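Atg5 (Kluyveromyces marxianus, PDB 3VQI) takes part in autophagic vesicle formation and cytoplasm-to-vacuole transport, and is the partner of Atg12 in the autophagy-essential Atg12-Atg5 conjugate. Local coordinates at residues Trp147-Phe152 / Asp266-Leu271. Sequence-based numbering, arbitrary orientation.
Sequences WKQACF and DGFLYL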
ATOM      1  N   TRP A 147     -12.100   2.246   1.203  1.00 57.21           N
ATOM      2  CA  TRP A 147     -13.023   1.190   1.616  1.00 57.94           C
ATOM      3  C   TRP A 147     -14.437   1.553   1.210  1.00 60.06           C
ATOM      4  O   TRP A 147     -15.218   0.705   0.782  1.00 59.49           O
ATOM      5  CB  TRP A 147     -12.963   0.970   3.131  1.00 53.83           C
ATOM      6  CG  TRP A 147     -12.040  -0.133   3.491  1.00 50.69           C
ATOM      7  CD1 TRP A 147     -10.779  -0.016   3.983  1.00 49.39           C
ATOM      8  CD2 TRP A 147     -12.269  -1.532   3.290  1.00 49.02           C
ATOM      9  NE1 TRP A 147     -10.200  -1.256   4.097  1.00 50.52           N
ATOM     10  CE2 TRP A 147     -11.094  -2.207   3.679  1.00 49.14           C
ATOM     11  CE3 TRP A 147     -13.357  -2.284   2.819  1.00 48.08           C
ATOM     12  CZ2 TRP A 147     -10.967  -3.606   3.613  1.00 50.41           C
ATOM     13  CZ3 TRP A 147     -13.235  -3.677   2.753  1.00 48.97           C
ATOM     14  CH2 TRP A 147     -12.044  -4.321   3.149  1.00 48.65           C
ATOM     15  N   LYS A 148     -14.751   2.833   1.347  1.00 63.07           N
ATOM     16  CA  LYS A 148     -16.053   3.340   0.985  1.00 66.76           C
ATOM     17  C   LYS A 148     -16.243   3.003  -0.484  1.00 68.88           C
ATOM     18  O   LYS A 148     -17.363   3.005  -0.984  1.00 71.68           O
ATOM     19  CB  LYS A 148     -16.085   4.857   1.195  1.00 68.05           C
ATOM     20  CG  LYS A 148     -17.472   5.497   1.193  1.00 70.94           C
ATOM     21  CD  LYS A 148     -17.403   6.898   1.811  1.00 72.92           C
ATOM     22  CE  LYS A 148     -18.779   7.526   2.006  1.00 73.30           C
ATOM     23  NZ  LYS A 148     -18.673   8.798   2.785  1.00 72.71           N
ATOM     24  N   GLN A 149     -15.133   2.704  -1.159  1.00 70.00           N
ATOM     25  CA  GLN A 149     -15.132   2.368  -2.582  1.00 70.28           C
ATOM     26  C   GLN A 149     -15.128   0.870  -2.828  1.00 69.80           C
ATOM     27  O   GLN A 149     -15.950   0.361  -3.579  1.00 70.15           O
ATOM     28  CB  GLN A 149     -13.913   2.996  -3.268  1.00 71.82           C
ATOM     29  CG  GLN A 149     -13.857   2.789  -4.778  1.00 74.52           C
ATOM     30  CD  GLN A 149     -12.755   3.606  -5.456  1.00 75.91           C
ATOM     31  OE1 GLN A 149     -12.610   4.808  -5.205  1.00 75.81           O
ATOM     32  NE2 GLN A 149     -11.984   2.957  -6.327  1.00 75.33           N
ATOM     33  N   ALA A 150     -14.192   0.160  -2.215  1.00 70.39           N
ATOM     34  CA  ALA A 150     -14.120  -1.286  -2.393  1.00 71.78           C
ATOM     35  C   ALA A 150     -15.453  -1.908  -1.972  1.00 73.17           C
ATOM     36  O   ALA A 150     -15.769  -3.046  -2.319  1.00 71.57           O
ATOM     37  CB  ALA A 150     -12.982  -1.859  -1.560  1.00 69.84           C
ATOM     38  N   CYS A 151     -16.228  -1.136  -1.219  1.00 75.78           N
ATOM     39  CA  CYS A 151     -17.525  -1.580  -0.731  1.00 78.36           C
ATOM     40  C   CYS A 151     -18.507  -1.644  -1.909  1.00 78.74           C
ATOM     41  O   CYS A 151     -19.115  -2.690  -2.167  1.00 77.70           O
ATOM     42  CB  CYS A 151     -18.020  -0.606   0.346  1.00 80.22           C
ATOM     43  SG  CYS A 151     -19.332  -1.242   1.420  1.00 82.31           S
ATOM     44  N   PHE A 152     -18.651  -0.520  -2.613  1.00 78.74           N
ATOM     45  CA  PHE A 152     -19.522  -0.423  -3.783  1.00 78.22           C
ATOM     46  C   PHE A 152     -19.226  -1.562  -4.743  1.00 77.50           C
ATOM     47  O   PHE A 152     -20.129  -2.211  -5.268  1.00 76.96           O
ATOM     48  CB  PHE A 152     -19.271   0.887  -4.514  1.00 79.28           C
ATOM     49  CG  PHE A 152     -19.930   2.070  -3.888  1.00 81.34           C
ATOM     50  CD1 PHE A 152     -21.315   2.201  -3.916  1.00 81.41           C
ATOM     51  CD2 PHE A 152     -19.168   3.084  -3.318  1.00 81.50           C
ATOM     52  CE1 PHE A 152     -21.935   3.330  -3.391  1.00 81.68           C
ATOM     53  CE2 PHE A 152     -19.775   4.220  -2.787  1.00 81.21           C
ATOM     54  CZ  PHE A 152     -21.162   4.345  -2.826  1.00 82.44           C
ATOM     55  N   ASP A 266      -6.493  -1.956   2.248  1.00 49.77           N
ATOM     56  CA  ASP A 266      -7.388  -0.936   1.732  1.00 49.74           C
ATOM     57  C   ASP A 266      -8.574  -1.529   0.979  1.00 51.03           C
ATOM     58  O   ASP A 266      -9.433  -0.795   0.484  1.00 52.70           O
ATOM     59  CB  ASP A 266      -6.628   0.045   0.838  1.00 48.15           C
ATOM     60  CG  ASP A 266      -6.160  -0.581  -0.463  1.00 47.82           C
ATOM     61  OD1 ASP A 266      -5.728   0.194  -1.336  1.00 45.29           O
ATOM     62  OD2 ASP A 266      -6.219  -1.830  -0.613  1.00 48.43           O
ATOM     63  N   GLY A 267      -8.617  -2.853   0.883  1.00 50.69           N
ATOM     64  CA  GLY A 267      -9.742  -3.496   0.224  1.00 53.87           C
ATOM     65  C   GLY A 267      -9.538  -3.965  -1.205  1.00 54.14           C
ATOM     66  O   GLY A 267     -10.446  -4.522  -1.824  1.00 53.60           O
ATOM     67  N   PHE A 268      -8.349  -3.744  -1.745  1.00 53.57           N
ATOM     68  CA  PHE A 268      -8.103  -4.177  -3.097  1.00 52.02           C
ATOM     69  C   PHE A 268      -7.031  -5.236  -3.161  1.00 52.46           C
ATOM     70  O   PHE A 268      -6.123  -5.285  -2.337  1.00 52.70           O
ATOM     71  CB  PHE A 268      -7.703  -2.994  -3.978  1.00 50.22           C
ATOM     72  CG  PHE A 268      -8.830  -2.056  -4.292  1.00 47.98           C
ATOM     73  CD1 PHE A 268      -9.313  -1.175  -3.332  1.00 46.68           C
ATOM     74  CD2 PHE A 268      -9.398  -2.032  -5.573  1.00 47.79           C
ATOM     75  CE1 PHE A 268     -10.345  -0.275  -3.638  1.00 45.04           C
ATOM     76  CE2 PHE A 268     -10.432  -1.134  -5.889  1.00 44.49           C
ATOM     77  CZ  PHE A 268     -10.902  -0.255  -4.917  1.00 43.69           C
ATOM     78  N   LEU A 269      -7.171  -6.105  -4.148  1.00 53.97           N
ATOM     79  CA  LEU A 269      -6.212  -7.167  -4.399  1.00 53.94           C
ATOM     80  C   LEU A 269      -5.322  -6.585  -5.489  1.00 53.99           C
ATOM     81  O   LEU A 269      -5.806  -6.237  -6.565  1.00 55.40           O
ATOM     82  CB  LEU A 269      -6.935  -8.404  -4.922  1.00 53.30           C
ATOM     83  CG  LEU A 269      -6.118  -9.495  -5.610  1.00 51.97           C
ATOM     84  CD1 LEU A 269      -5.140 -10.188  -4.650  1.00 48.62           C
ATOM     85  CD2 LEU A 269      -7.126 -10.468  -6.180  1.00 50.41           C
ATOM     86  N   TYR A 270      -4.035  -6.455  -5.211  1.00 53.46           N
ATOM     87  CA  TYR A 270      -3.128  -5.889  -6.194  1.00 53.20           C
ATOM     88  C   TYR A 270      -2.287  -6.924  -6.910  1.00 54.10           C
ATOM     89  O   TYR A 270      -1.608  -7.743  -6.291  1.00 53.91           O
ATOM     90  CB  TYR A 270      -2.182  -4.866  -5.546  1.00 50.63           C
ATOM     91  CG  TYR A 270      -2.845  -3.601  -5.065  1.00 48.04           C
ATOM     92  CD1 TYR A 270      -3.490  -3.552  -3.829  1.00 45.37           C
ATOM     93  CD2 TYR A 270      -2.819  -2.444  -5.842  1.00 45.54           C
ATOM     94  CE1 TYR A 270      -4.086  -2.377  -3.381  1.00 42.89           C
ATOM     95  CE2 TYR A 270      -3.416  -1.270  -5.406  1.00 43.55           C
ATOM     96  CZ  TYR A 270      -4.048  -1.241  -4.174  1.00 43.56           C
ATOM     97  OH  TYR A 270      -4.657  -0.079  -3.748  1.00 40.27           O
ATOM     98  N   LEU A 271      -2.329  -6.869  -8.231  1.00 55.34           N
ATOM     99  CA  LEU A 271      -1.531  -7.766  -9.038  1.00 58.12           C
ATOM    100  C   LEU A 271      -0.434  -6.950  -9.705  1.00 59.14           C
ATOM    101  O   LEU A 271      -0.703  -5.906 -10.304  1.00 58.96           O
ATOM    102  CB  LEU A 271      -2.382  -8.422 -10.120  1.00 59.26           C
ATOM    103  CG  LEU A 271      -3.072  -9.746  -9.801  1.00 61.16           C
ATOM    104  CD1 LEU A 271      -4.094  -9.553  -8.688  1.00 62.95           C
ATOM    105  CD2 LEU A 271      -3.737 -10.267 -11.074  1.00 62.12           C
TER
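An Asx turn of the ubiquitin-like UblB domain, at Asp266-Phe268, packs through its backbone and Phe268 against Trp147 and Ala150 of helix 135-155. Trp147 lays one indole face over the Asp266-Gly267 peptide. Gly267, at positive phi (101°), has its CA 3.9 Å from the centroid of the six-membered ring of Trp147, 22° off the ring normal, a CH-pi contact. Trp147 NE1 lies 3.5 Å from Asp266 C, but its hydrogen bond goes to the carbonyl of Ile265, which fixes the indole edge. Ala150 CB points at the turn and meets Gly267 O and Phe268 CE1, each at 3.7 Å. The contact joins the helical bundle region to the loop leading into strand 269-272 of UblB. Asp266 CB points away from residues 147-152; the side chain lies against Trp143 and Gln146 of the same helix. Asp266 OD2 accepts from Phe268 N at 3.1 Å, met from above the carboxylate plane. Asp266 OD1 accepts from Tyr270 OH at 2.7 Å on its syn lone pair. Tyr270 OH also bonds Arg203, which makes a cation-pi contact with Phe268. With CG anti to N (chi1 -176°), the extended Gln149 side chain crosses Phe268 at about a right angle, near CZ.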